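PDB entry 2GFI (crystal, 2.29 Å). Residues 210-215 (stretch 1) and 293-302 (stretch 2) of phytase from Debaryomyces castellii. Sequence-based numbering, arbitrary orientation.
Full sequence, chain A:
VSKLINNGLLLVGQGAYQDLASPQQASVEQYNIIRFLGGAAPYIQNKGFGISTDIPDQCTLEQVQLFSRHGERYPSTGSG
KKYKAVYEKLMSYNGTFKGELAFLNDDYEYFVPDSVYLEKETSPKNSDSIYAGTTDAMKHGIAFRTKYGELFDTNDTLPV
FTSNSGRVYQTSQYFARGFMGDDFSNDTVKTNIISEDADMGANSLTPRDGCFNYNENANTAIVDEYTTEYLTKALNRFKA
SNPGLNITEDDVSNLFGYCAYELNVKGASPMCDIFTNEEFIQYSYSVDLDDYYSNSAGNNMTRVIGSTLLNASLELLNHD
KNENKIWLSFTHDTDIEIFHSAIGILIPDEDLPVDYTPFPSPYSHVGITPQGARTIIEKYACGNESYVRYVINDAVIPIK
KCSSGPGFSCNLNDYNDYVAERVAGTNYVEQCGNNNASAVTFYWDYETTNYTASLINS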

# COMPACT_ATOMS: atom_id res chain seq x y z
N GLY A 210 -16.37 -3.44 -41.94
CA GLY A 210 -16.36 -3.53 -43.39
C GLY A 210 -15.61 -4.74 -43.91
O GLY A 210 -15.46 -4.89 -45.11
N CYS A 211 -15.11 -5.60 -43.03
CA CYS A 211 -14.44 -6.78 -43.52
C CYS A 211 -15.41 -7.93 -43.61
O CYS A 211 -15.76 -8.51 -42.59
CB CYS A 211 -13.25 -7.17 -42.66
SG CYS A 211 -12.48 -8.67 -43.31
N PHE A 212 -15.84 -8.26 -44.83
CA PHE A 212 -16.92 -9.23 -45.04
C PHE A 212 -16.48 -10.66 -44.87
O PHE A 212 -17.27 -11.48 -44.43
CB PHE A 212 -17.63 -9.00 -46.40
CG PHE A 212 -18.22 -7.61 -46.52
CD1 PHE A 212 -19.00 -7.08 -45.49
CD2 PHE A 212 -17.97 -6.82 -47.63
CE1 PHE A 212 -19.52 -5.80 -45.56
CE2 PHE A 212 -18.50 -5.52 -47.72
CZ PHE A 212 -19.27 -5.02 -46.69
N ASN A 213 -15.22 -10.95 -45.17
CA ASN A 213 -14.67 -12.31 -45.01
C ASN A 213 -14.19 -12.65 -43.61
O ASN A 213 -13.75 -13.76 -43.35
CB ASN A 213 -13.58 -12.58 -46.04
CG ASN A 213 -14.09 -12.40 -47.46
OD1 ASN A 213 -15.29 -12.55 -47.71
ND2 ASN A 213 -13.20 -12.07 -48.39
N TYR A 214 -14.27 -11.68 -42.71
CA TYR A 214 -13.86 -11.87 -41.34
C TYR A 214 -14.99 -12.55 -40.59
O TYR A 214 -16.09 -12.02 -40.49
CB TYR A 214 -13.46 -10.54 -40.69
CG TYR A 214 -13.31 -10.59 -39.19
CD1 TYR A 214 -12.39 -11.45 -38.58
CD2 TYR A 214 -14.09 -9.77 -38.36
CE1 TYR A 214 -12.27 -11.50 -37.17
CE2 TYR A 214 -13.98 -9.80 -36.97
CZ TYR A 214 -13.06 -10.67 -36.38
OH TYR A 214 -12.93 -10.71 -35.02
N ASN A 215 -14.72 -13.74 -40.09
CA ASN A 215 -15.68 -14.42 -39.26
C ASN A 215 -15.12 -14.53 -37.84
O ASN A 215 -14.25 -15.36 -37.57
CB ASN A 215 -16.02 -15.79 -39.87
CG ASN A 215 -17.05 -16.53 -39.08
OD1 ASN A 215 -17.78 -15.96 -38.26
ND2 ASN A 215 -17.12 -17.84 -39.31
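Stretch 2, residues 293-302: YSNSAGNNMT

Stretch 2 enters as the last residues of a helix, Tyr293 to Asn295, and leaves it at Ser296, the first residue to abandon helical phi/psi. Two type I turns follow, one from Ser296 to Asn299 and the next from Asn299 to Thr302, so that Asn299 closes the first and opens the second. Backbone bonds brace both: Asn299 N donates to Ser296 O at 2.9 Å, and Thr302 N to Asn299 O at 3.2 Å. Stretch 1 has no regular secondary structure. Its one internal backbone bond, from Tyr214 N to Cys211 O at 3.5 Å, is weak. With a bent chain against an irregular one, the packing is best described residue by residue. The backbones come nearest at Tyr214 and Met301, whose CA atoms are 5.5 Å apart, and the contact buries 302 Å² counted over both sides.

Tyr214 gives up the most surface, 90 Å². Its CA-to-CB bond points sideways, but with chi1 at 167° (t) the ring reaches along the neighboring chain from the second turn back to the helix end. The edge of the ring, near its plane, meets Met301 CB, Asn299 OD1 and Ser294 O. Tyr214 CD1 lies 3.6 Å from Met301 CB, an apolar contact, and also 3.6 Å from Asn299 OD1, while Tyr214 CE1 is 3.8 Å from Thr302 CG2. At the far end, Tyr214 OH donates a short hydrogen bond of 2.6 Å to Ser294 O. Tyrosine suits this place because its rigid ring fills space beside aliphatic groups and carries a hydroxyl far enough to reach a main-chain carbonyl in the last turn of the helix.

Met301, with 77 Å² covered, points its CA-to-CB bond toward stretch 1. Its chi angles are all m, and the flexible, unbranched chain runs across the bend of stretch 1 from the Tyr214 ring to Cys211. Met301 CG lies 3.6 Å from Asn213 O, and Met301 CE reaches Cys211 SG at 3.4 Å, a contact between apolar, sulfur-containing side chains. Cys211 itself points toward stretch 2, and its position is further fixed by a covalent bond elsewhere in the structure.

Asn299, with 33 Å² covered, supplies a second polar link. An amide carries a donor and an acceptor, and here both are used. Asn299 ND2 donates to Asn215 O at 2.7 Å, joining the side chain to the backbone of stretch 1. Asn299 OD1 accepts from Met301 N at 3.0 Å, a capping bond at the turn that leads into the next helix. The same oxygen receives a hydrogen bond from a water molecule, with 2.7 Å between Asn299 OD1 and the water O; that water in turn accepts from Asn215 N at 2.9 Å. Asn215 is thus tied to Asn299 directly through its carbonyl and by way of water through its amide, while the capping bond holds the base of Met301 beside the tyrosine ring.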

# COMPACT_ATOMS: atom_id res chain seq x y z
N TYR A 293 -8.74 -16.32 -30.46
CA TYR A 293 -9.17 -17.00 -31.69
C TYR A 293 -10.18 -16.22 -32.53
O TYR A 293 -10.37 -16.52 -33.71
CB TYR A 293 -9.70 -18.41 -31.38
CG TYR A 293 -8.61 -19.40 -31.15
CD1 TYR A 293 -7.87 -19.90 -32.23
CD2 TYR A 293 -8.28 -19.84 -29.84
CE1 TYR A 293 -6.85 -20.80 -32.03
CE2 TYR A 293 -7.27 -20.74 -29.63
CZ TYR A 293 -6.56 -21.22 -30.74
OH TYR A 293 -5.56 -22.13 -30.60
N SER A 294 -10.80 -15.23 -31.91
CA SER A 294 -11.77 -14.39 -32.58
C SER A 294 -11.19 -13.07 -33.01
O SER A 294 -11.42 -12.63 -34.13
CB SER A 294 -12.95 -14.15 -31.64
OG SER A 294 -13.34 -15.39 -31.13
N ASN A 295 -10.43 -12.44 -32.12
CA ASN A 295 -9.99 -11.06 -32.32
C ASN A 295 -8.50 -10.87 -32.51
O ASN A 295 -8.04 -9.74 -32.65
CB ASN A 295 -10.40 -10.17 -31.15
CG ASN A 295 -11.85 -10.34 -30.77
OD1 ASN A 295 -12.69 -10.57 -31.63
ND2 ASN A 295 -12.14 -10.21 -29.47
N SER A 296 -7.75 -11.96 -32.46
CA SER A 296 -6.31 -11.87 -32.58
C SER A 296 -5.78 -12.90 -33.58
O SER A 296 -6.51 -13.36 -34.45
CB SER A 296 -5.69 -12.04 -31.19
OG SER A 296 -4.37 -11.53 -31.16
N ALA A 297 -4.52 -13.26 -33.44
CA ALA A 297 -3.82 -14.05 -34.45
C ALA A 297 -4.37 -15.47 -34.64
O ALA A 297 -3.99 -16.16 -35.58
CB ALA A 297 -2.31 -14.07 -34.15
N GLY A 298 -5.24 -15.90 -33.73
CA GLY A 298 -5.95 -17.17 -33.89
C GLY A 298 -6.85 -17.12 -35.12
O GLY A 298 -7.10 -18.12 -35.75
N ASN A 299 -7.34 -15.93 -35.45
CA ASN A 299 -8.20 -15.74 -36.59
C ASN A 299 -7.39 -15.15 -37.75
O ASN A 299 -6.79 -14.06 -37.61
CB ASN A 299 -9.38 -14.83 -36.22
CG ASN A 299 -10.45 -14.78 -37.31
OD1 ASN A 299 -10.20 -14.30 -38.42
ND2 ASN A 299 -11.66 -15.27 -37.00
N ASN A 300 -7.38 -15.88 -38.88
CA ASN A 300 -6.56 -15.52 -40.04
C ASN A 300 -6.87 -14.13 -40.62
O ASN A 300 -6.03 -13.55 -41.33
CB ASN A 300 -6.57 -16.64 -41.13
CG ASN A 300 -7.99 -16.98 -41.71
OD1 ASN A 300 -8.98 -16.27 -41.50
ND2 ASN A 300 -8.07 -18.10 -42.48
N MET A 301 -8.03 -13.57 -40.29
CA MET A 301 -8.44 -12.32 -40.90
C MET A 301 -8.00 -11.07 -40.17
O MET A 301 -8.04 -9.98 -40.73
CB MET A 301 -9.95 -12.29 -41.16
CG MET A 301 -10.37 -13.10 -42.39
SD MET A 301 -9.43 -12.63 -43.89
CE MET A 301 -10.08 -10.99 -44.15
N THR A 302 -7.56 -11.21 -38.92
CA THR A 302 -7.31 -10.03 -38.08
C THR A 302 -6.04 -9.29 -38.43
O THR A 302 -5.97 -8.07 -38.24
CB THR A 302 -7.28 -10.40 -36.59
OG1 THR A 302 -6.23 -11.36 -36.36
CG2 THR A 302 -8.61 -11.07 -36.18
O HOH W 1 -12.06 -14.89 -40.23